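Long-range contacts in enoyl-CoA hydratase (Mycobacterium smegmatis, PDB 3PE8), which probably catalyses the reversible hydration of the double bond of 2-enoyl-CoA thioesters, as its assignment as an enoyl-CoA hydratase suggests, and binds zinc: residues A[28-33]-A[63-68]; A[55-60]-A[93-98]; A[97-102]-A[115-120]. All coordinates share one frame; numbering follows the deposited sequence.

Contact 1: A[28-33]-A[63-68]; sequences QSRNAL and DPVFCA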
# COMPACT_ATOMS: atom_id res chain seq x y z
N GLN A 28 -4.41 34.20 27.08
CA GLN A 28 -5.70 34.53 27.67
C GLN A 28 -6.80 33.56 27.22
O GLN A 28 -7.85 33.49 27.85
CB GLN A 28 -6.06 35.99 27.34
CG GLN A 28 -6.36 36.25 25.83
CD GLN A 28 -5.14 36.45 24.88
OE1 GLN A 28 -3.95 36.31 25.25
NE2 GLN A 28 -5.46 36.82 23.63
N SER A 29 -6.56 32.84 26.11
CA SER A 29 -7.46 31.86 25.51
C SER A 29 -6.78 30.49 25.37
O SER A 29 -7.14 29.66 24.50
CB SER A 29 -7.92 32.35 24.14
OG SER A 29 -8.69 33.54 24.29
N ARG A 30 -5.79 30.23 26.22
CA ARG A 30 -5.06 28.93 26.22
C ARG A 30 -4.43 28.62 24.87
O ARG A 30 -4.30 27.44 24.49
CB ARG A 30 -5.98 27.80 26.68
CG ARG A 30 -6.48 27.97 28.06
CD ARG A 30 -7.45 26.85 28.42
NE ARG A 30 -7.77 26.89 29.83
CZ ARG A 30 -8.82 27.49 30.36
NH1 ARG A 30 -9.73 28.10 29.59
NH2 ARG A 30 -8.97 27.46 31.68
N ASN A 31 -3.99 29.66 24.18
CA ASN A 31 -3.39 29.57 22.87
C ASN A 31 -4.28 28.85 21.88
O ASN A 31 -3.79 28.21 20.95
CB ASN A 31 -2.00 28.91 22.97
CG ASN A 31 -1.01 29.76 23.74
OD1 ASN A 31 -1.14 31.00 23.77
ND2 ASN A 31 -0.06 29.11 24.42
N ALA A 32 -5.59 28.98 22.05
CA ALA A 32 -6.55 28.38 21.13
C ALA A 32 -6.32 28.92 19.72
O ALA A 32 -5.98 30.11 19.51
CB ALA A 32 -7.99 28.63 21.62
N LEU A 33 -6.51 28.04 18.74
CA LEU A 33 -6.24 28.35 17.34
C LEU A 33 -7.47 29.00 16.70
O LEU A 33 -8.34 28.34 16.09
CB LEU A 33 -5.84 27.09 16.59
CG LEU A 33 -4.62 26.40 17.17
CD1 LEU A 33 -4.40 25.08 16.46
CD2 LEU A 33 -3.35 27.25 17.17
N ASP A 63 3.28 30.53 28.11
CA ASP A 63 2.85 29.74 29.26
C ASP A 63 1.44 30.12 29.75
O ASP A 63 0.99 31.25 29.56
CB ASP A 63 3.84 29.89 30.43
CG ASP A 63 5.03 28.91 30.36
OD1 ASP A 63 4.97 27.88 29.68
OD2 ASP A 63 6.02 29.18 31.10
N PRO A 64 0.76 29.18 30.43
CA PRO A 64 1.24 27.85 30.85
C PRO A 64 0.73 26.70 30.02
O PRO A 64 1.00 25.54 30.38
CB PRO A 64 0.67 27.76 32.25
CG PRO A 64 -0.72 28.39 32.07
CD PRO A 64 -0.50 29.54 31.12
N VAL A 65 0.00 26.98 28.93
CA VAL A 65 -0.60 25.96 28.08
C VAL A 65 0.15 25.97 26.75
O VAL A 65 0.55 27.03 26.29
CB VAL A 65 -2.10 26.22 27.91
CG1 VAL A 65 -2.71 25.30 26.84
CG2 VAL A 65 -2.84 26.07 29.26
N PHE A 66 0.41 24.82 26.13
CA PHE A 66 0.98 24.81 24.77
C PHE A 66 -0.10 25.25 23.77
O PHE A 66 0.03 26.31 23.14
CB PHE A 66 1.58 23.44 24.39
CG PHE A 66 1.94 23.34 22.94
CD1 PHE A 66 3.09 23.96 22.47
CD2 PHE A 66 1.18 22.61 22.07
CE1 PHE A 66 3.44 23.88 21.14
CE2 PHE A 66 1.55 22.48 20.73
CZ PHE A 66 2.66 23.13 20.26
N CYS A 67 -1.19 24.49 23.69
CA CYS A 67 -2.31 24.80 22.78
C CYS A 67 -3.51 23.94 23.16
O CYS A 67 -3.39 22.71 23.14
CB CYS A 67 -1.91 24.53 21.32
SG CYS A 67 -3.23 24.90 20.16
N ALA A 68 -4.63 24.59 23.50
CA ALA A 68 -5.86 23.91 23.91
C ALA A 68 -6.70 23.41 22.76
O ALA A 68 -7.73 22.79 23.02
CB ALA A 68 -6.72 24.84 24.80
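The backbone N of Ala-68 donates to the carbonyl O of Arg-30 at 3.0 Å. Asn-31 makes the other main polar link through its amide nitrogen. ND2 reaches Phe-66 O at 3.1 Å, with an N-H...O angle of 149°. It stands above the plane of that carbonyl, 50° out of it. A weak, bent bond runs from ND2 to Val-65 O. CG of Asn-31 lies beside its backbone N (chi1 -66°), which brings ND2 to these two carbonyls. Outside the segments, ND2 also bonds to Ala-62 O, and OD1 accepts from the backbone N of Arg-26. The buried amide is thus gripped at both ends, which fixes its rotation.

Packing adds to these bonds. The CB atoms of Arg-30 and Ala-68 meet at 3.6 Å, and Val-65 CG1 lies 3.6 Å from Arg-30 O. Further along, Cys-67 SG sits against the branch of Leu-33, 3.6 Å from its CG.

The contact joins the loop between strand 19-24 and helix 35-50 to the loop that follows strand 56-61. In crotonase-fold enzymes such loops at the C-terminal ends of the strands border the acyl-CoA pocket, and this pair is consistent with that place.

Contact 2: A[55-60]-A[93-98]; sequences DVVIVT and KPVIGA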
# COMPACT_ATOMS: atom_id res chain seq x y z
N ASP A 55 17.47 28.08 9.42
CA ASP A 55 17.74 26.65 9.21
C ASP A 55 16.76 25.73 9.92
O ASP A 55 16.51 24.61 9.46
CB ASP A 55 19.15 26.27 9.66
CG ASP A 55 20.22 26.77 8.74
OD1 ASP A 55 19.97 27.08 7.54
OD2 ASP A 55 21.35 26.86 9.26
N VAL A 56 16.27 26.15 11.09
CA VAL A 56 15.49 25.32 12.01
C VAL A 56 14.39 26.17 12.63
O VAL A 56 14.59 27.38 12.86
CB VAL A 56 16.38 24.69 13.16
CG1 VAL A 56 15.57 23.88 14.16
CG2 VAL A 56 17.51 23.82 12.54
N VAL A 57 13.22 25.57 12.82
CA VAL A 57 12.09 26.21 13.50
C VAL A 57 11.82 25.53 14.86
O VAL A 57 11.84 24.27 14.94
CB VAL A 57 10.79 26.15 12.64
CG1 VAL A 57 9.61 26.77 13.38
CG2 VAL A 57 10.98 26.89 11.28
N ILE A 58 11.57 26.33 15.90
CA ILE A 58 11.01 25.85 17.16
C ILE A 58 9.60 26.40 17.29
O ILE A 58 9.41 27.61 17.13
CB ILE A 58 11.87 26.31 18.39
CG1 ILE A 58 13.29 25.73 18.29
CG2 ILE A 58 11.19 25.93 19.73
CD1 ILE A 58 14.28 26.30 19.29
N VAL A 59 8.65 25.53 17.61
CA VAL A 59 7.29 25.95 17.89
C VAL A 59 7.03 25.76 19.38
O VAL A 59 7.29 24.68 19.90
CB VAL A 59 6.25 25.15 17.08
CG1 VAL A 59 4.79 25.53 17.50
CG2 VAL A 59 6.39 25.38 15.57
N THR A 60 6.49 26.80 20.04
CA THR A 60 6.19 26.67 21.46
C THR A 60 4.98 27.52 21.76
O THR A 60 4.50 28.24 20.87
CB THR A 60 7.43 26.99 22.33
OG1 THR A 60 7.23 26.49 23.67
CG2 THR A 60 7.76 28.49 22.39
N LYS A 93 12.88 22.15 6.21
CA LYS A 93 13.62 22.58 7.41
C LYS A 93 12.98 21.95 8.66
O LYS A 93 11.77 21.95 8.80
CB LYS A 93 13.61 24.11 7.51
CG LYS A 93 14.29 24.79 6.31
CD LYS A 93 14.33 26.27 6.42
CE LYS A 93 14.88 26.88 5.16
NZ LYS A 93 14.77 28.36 5.20
N PRO A 94 13.80 21.46 9.59
CA PRO A 94 13.24 20.80 10.74
C PRO A 94 12.42 21.70 11.66
O PRO A 94 12.80 22.84 11.89
CB PRO A 94 14.46 20.32 11.51
CG PRO A 94 15.57 20.35 10.58
CD PRO A 94 15.26 21.32 9.53
N VAL A 95 11.34 21.15 12.19
CA VAL A 95 10.46 21.81 13.15
C VAL A 95 10.47 21.04 14.46
O VAL A 95 10.11 19.86 14.51
CB VAL A 95 9.00 21.91 12.66
CG1 VAL A 95 8.11 22.60 13.71
CG2 VAL A 95 8.94 22.71 11.35
N ILE A 96 10.93 21.70 15.51
CA ILE A 96 11.04 21.15 16.87
C ILE A 96 9.89 21.74 17.67
O ILE A 96 9.73 22.96 17.71
CB ILE A 96 12.35 21.57 17.57
CG1 ILE A 96 13.54 20.97 16.86
CG2 ILE A 96 12.31 21.11 19.09
CD1 ILE A 96 14.88 21.69 17.19
N GLY A 97 9.05 20.87 18.23
CA GLY A 97 7.99 21.34 19.14
C GLY A 97 8.50 21.31 20.55
O GLY A 97 8.93 20.23 21.04
N ALA A 98 8.48 22.47 21.24
CA ALA A 98 8.88 22.57 22.65
C ALA A 98 7.59 22.70 23.42
O ALA A 98 6.97 23.78 23.50
CB ALA A 98 9.82 23.76 22.87
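Val-57, Val-59 and Ile-96 each use both backbone N-H and C=O in the parallel pairing of 55-60 with 93-98. Val-57 N donates to Pro-94 O at 2.9 Å, and Val-57 O accepts from Ile-96 N at 2.8 Å. Ile-96 O then takes Val-59 N, and Val-59 O takes Ala-98 N. Ile-96 O also receives a CA-H...O contact from Ile-58, with CA 3.2 Å away. Val-95 N donates outside the pair, to Asp-115 OD2.

At the far end the Thr-60 hydroxyl donates to Ala-98 O, with OG1 at 2.7 Å. OG1 is anti to the backbone N (chi1 -163°), which turns it across to the neighbouring strand.

At the start of the pair, Asp-55 O lies against Lys-93 CB and Pro-94 CD. The charged ends look elsewhere. Asp-55 forms salt bridges with Arg-18 and Arg-203, while Lys-93 NZ donates to Val-54 O, Ala-48 O and Gln-49 O.

Val-59 CG2 packs on Val-95 CG1 at 3.8 Å on one face. On the other, Val-56 CG1 meets Ile-96 CD1 at 3.8 Å.

The backbones of Val-56, Ile-58 and Thr-60 bond to Arg-20 and Leu-22 of strand 19-24. Helix 183-195 covers the Val-56 and Ile-58 face. Helix 199-234 packs on Pro-94, which also touches Leu-158 of a second subunit.

Contact 3: A[97-102]-A[115-120]; sequences GAINGA and DILIAS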
# COMPACT_ATOMS: atom_id res chain seq x y z
N GLY A 97 9.05 20.87 18.23
CA GLY A 97 7.99 21.34 19.14
C GLY A 97 8.50 21.31 20.55
O GLY A 97 8.93 20.23 21.04
N ALA A 98 8.48 22.47 21.24
CA ALA A 98 8.88 22.57 22.65
C ALA A 98 7.59 22.70 23.42
O ALA A 98 6.97 23.78 23.50
CB ALA A 98 9.82 23.76 22.87
N ILE A 99 7.12 21.57 23.93
CA ILE A 99 5.77 21.51 24.53
C ILE A 99 5.86 21.92 25.99
O ILE A 99 6.36 21.16 26.84
CB ILE A 99 5.18 20.12 24.40
CG1 ILE A 99 5.32 19.56 22.96
CG2 ILE A 99 3.70 20.16 24.83
CD1 ILE A 99 4.73 20.50 21.87
N ASN A 100 5.33 23.11 26.28
CA ASN A 100 5.49 23.78 27.57
C ASN A 100 4.37 23.52 28.58
O ASN A 100 4.47 23.93 29.71
CB ASN A 100 5.62 25.29 27.37
CG ASN A 100 4.42 25.88 26.64
OD1 ASN A 100 4.19 25.56 25.47
ND2 ASN A 100 3.63 26.71 27.33
N GLY A 101 3.29 22.89 28.13
CA GLY A 101 2.10 22.69 28.94
C GLY A 101 1.13 21.81 28.15
O GLY A 101 1.56 21.07 27.25
N ALA A 102 -0.15 21.91 28.47
CA ALA A 102 -1.16 21.06 27.85
C ALA A 102 -1.22 21.28 26.34
O ALA A 102 -1.20 22.42 25.85
CB ALA A 102 -2.55 21.32 28.49
N ASP A 115 8.55 17.55 13.67
CA ASP A 115 9.51 16.49 13.42
C ASP A 115 10.02 15.87 14.71
O ASP A 115 10.17 14.64 14.78
CB ASP A 115 10.68 17.02 12.61
CG ASP A 115 10.26 17.49 11.23
OD1 ASP A 115 9.72 16.65 10.46
OD2 ASP A 115 10.42 18.70 10.92
N ILE A 116 10.27 16.70 15.71
CA ILE A 116 10.95 16.30 16.96
C ILE A 116 10.24 17.04 18.10
O ILE A 116 10.03 18.24 17.99
CB ILE A 116 12.43 16.78 16.97
CG1 ILE A 116 13.22 16.16 15.81
CG2 ILE A 116 13.04 16.52 18.37
CD1 ILE A 116 14.62 16.90 15.55
N LEU A 117 9.87 16.34 19.15
CA LEU A 117 9.27 16.98 20.33
C LEU A 117 10.18 16.86 21.54
O LEU A 117 10.80 15.79 21.78
CB LEU A 117 7.92 16.36 20.68
CG LEU A 117 6.78 16.51 19.67
CD1 LEU A 117 5.45 15.93 20.20
CD2 LEU A 117 6.57 18.00 19.31
N ILE A 118 10.25 17.95 22.31
CA ILE A 118 10.84 17.99 23.62
C ILE A 118 9.78 18.54 24.56
O ILE A 118 9.05 19.43 24.19
CB ILE A 118 12.07 18.91 23.64
CG1 ILE A 118 13.14 18.39 22.66
CG2 ILE A 118 12.63 19.02 25.08
CD1 ILE A 118 14.24 19.47 22.34
N ALA A 119 9.65 17.98 25.76
CA ALA A 119 8.60 18.37 26.68
C ALA A 119 9.13 18.91 27.98
O ALA A 119 10.09 18.39 28.51
CB ALA A 119 7.69 17.18 27.02
N SER A 120 8.47 19.93 28.49
CA SER A 120 8.56 20.29 29.90
C SER A 120 7.97 19.17 30.77
O SER A 120 7.05 18.44 30.34
CB SER A 120 7.78 21.59 30.11
OG SER A 120 7.67 21.90 31.46
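Leu-117 lies beside Gly-97, its partner in the parallel pairing of strands 95-99 and 116-120. Its CB is 4.0 Å from Gly-97 O. CG stands anti to the carbonyl carbon (chi1 -64°). CD1 is anti to CA (chi2 -176°), and the other methyl, CD2, turns over Gly-97, 3.6 Å from its CA and 3.7 Å from its O. Gly-97 has no side chain, and this methyl packs directly on its CA. CD2 also meets the tip of Ile-99, at 4.0 Å from CD1. The two side chains cross obliquely on the same face of the sheet. The folded Ile-99 chain puts its CD1 by CD2.

Four backbone bonds hold the strands together. Gly-97 N donates to Ile-116 O, and Gly-97 O accepts from Ile-118 N. Ile-99 N donates to Ile-118 O, and Ile-99 O accepts from Ser-120 N at 2.9 Å.

At the end of the pair, Ser-120 CB lies 3.6 Å from Ile-99 O and packs by Asn-100 CA. Its hydroxyl turns to partners elsewhere, bonding to His-180 ND1 and to the backbone N of Asn-122. The Asn-100 amide finds its partners outside the pair: ND2 donates to Asp-63 OD1, and OD1 accepts from Gly-61 N.

Helix 183-195 packs on the Ala-98 and Ile-118 face. Ile-99 on the opposite face meets Phe-125 of strand 124-126. Asp-115 forms a salt bridge with Arg-154 of a second subunit, so this segment starts at a subunit interface. After strand 95-99 the chain passes through the short strand 102-104 of a second sheet and helix 106-113. It then returns as the parallel neighbour 116-120, a beta-alpha-beta crossover within the core sheet of the crotonase fold.

How the contacts relate
Contacts 2 and 3 lie on the two edges of strand 95-99 and share Gly-97 and Ala-98. Asp-115 OD2 ties them at their start, 2.9 Å from Val-95 N. Contact 1 lies beyond the ends of these strands, its centre about 18 Å from that of contact 2 and about 13 Å from that of contact 3. Phe-66 CE1 reaches Thr-60 CA of contact 2 at 3.9 Å. Cys-67 N lies 3.0 Å from Ala-102 O of contact 3, a probable hydrogen bond. Contact 1 is also near the zinc ion bound by Glu-109 and His-129, probably in the active-site region of the fold: the Leu-33 side chain is about 8 Å from the metal.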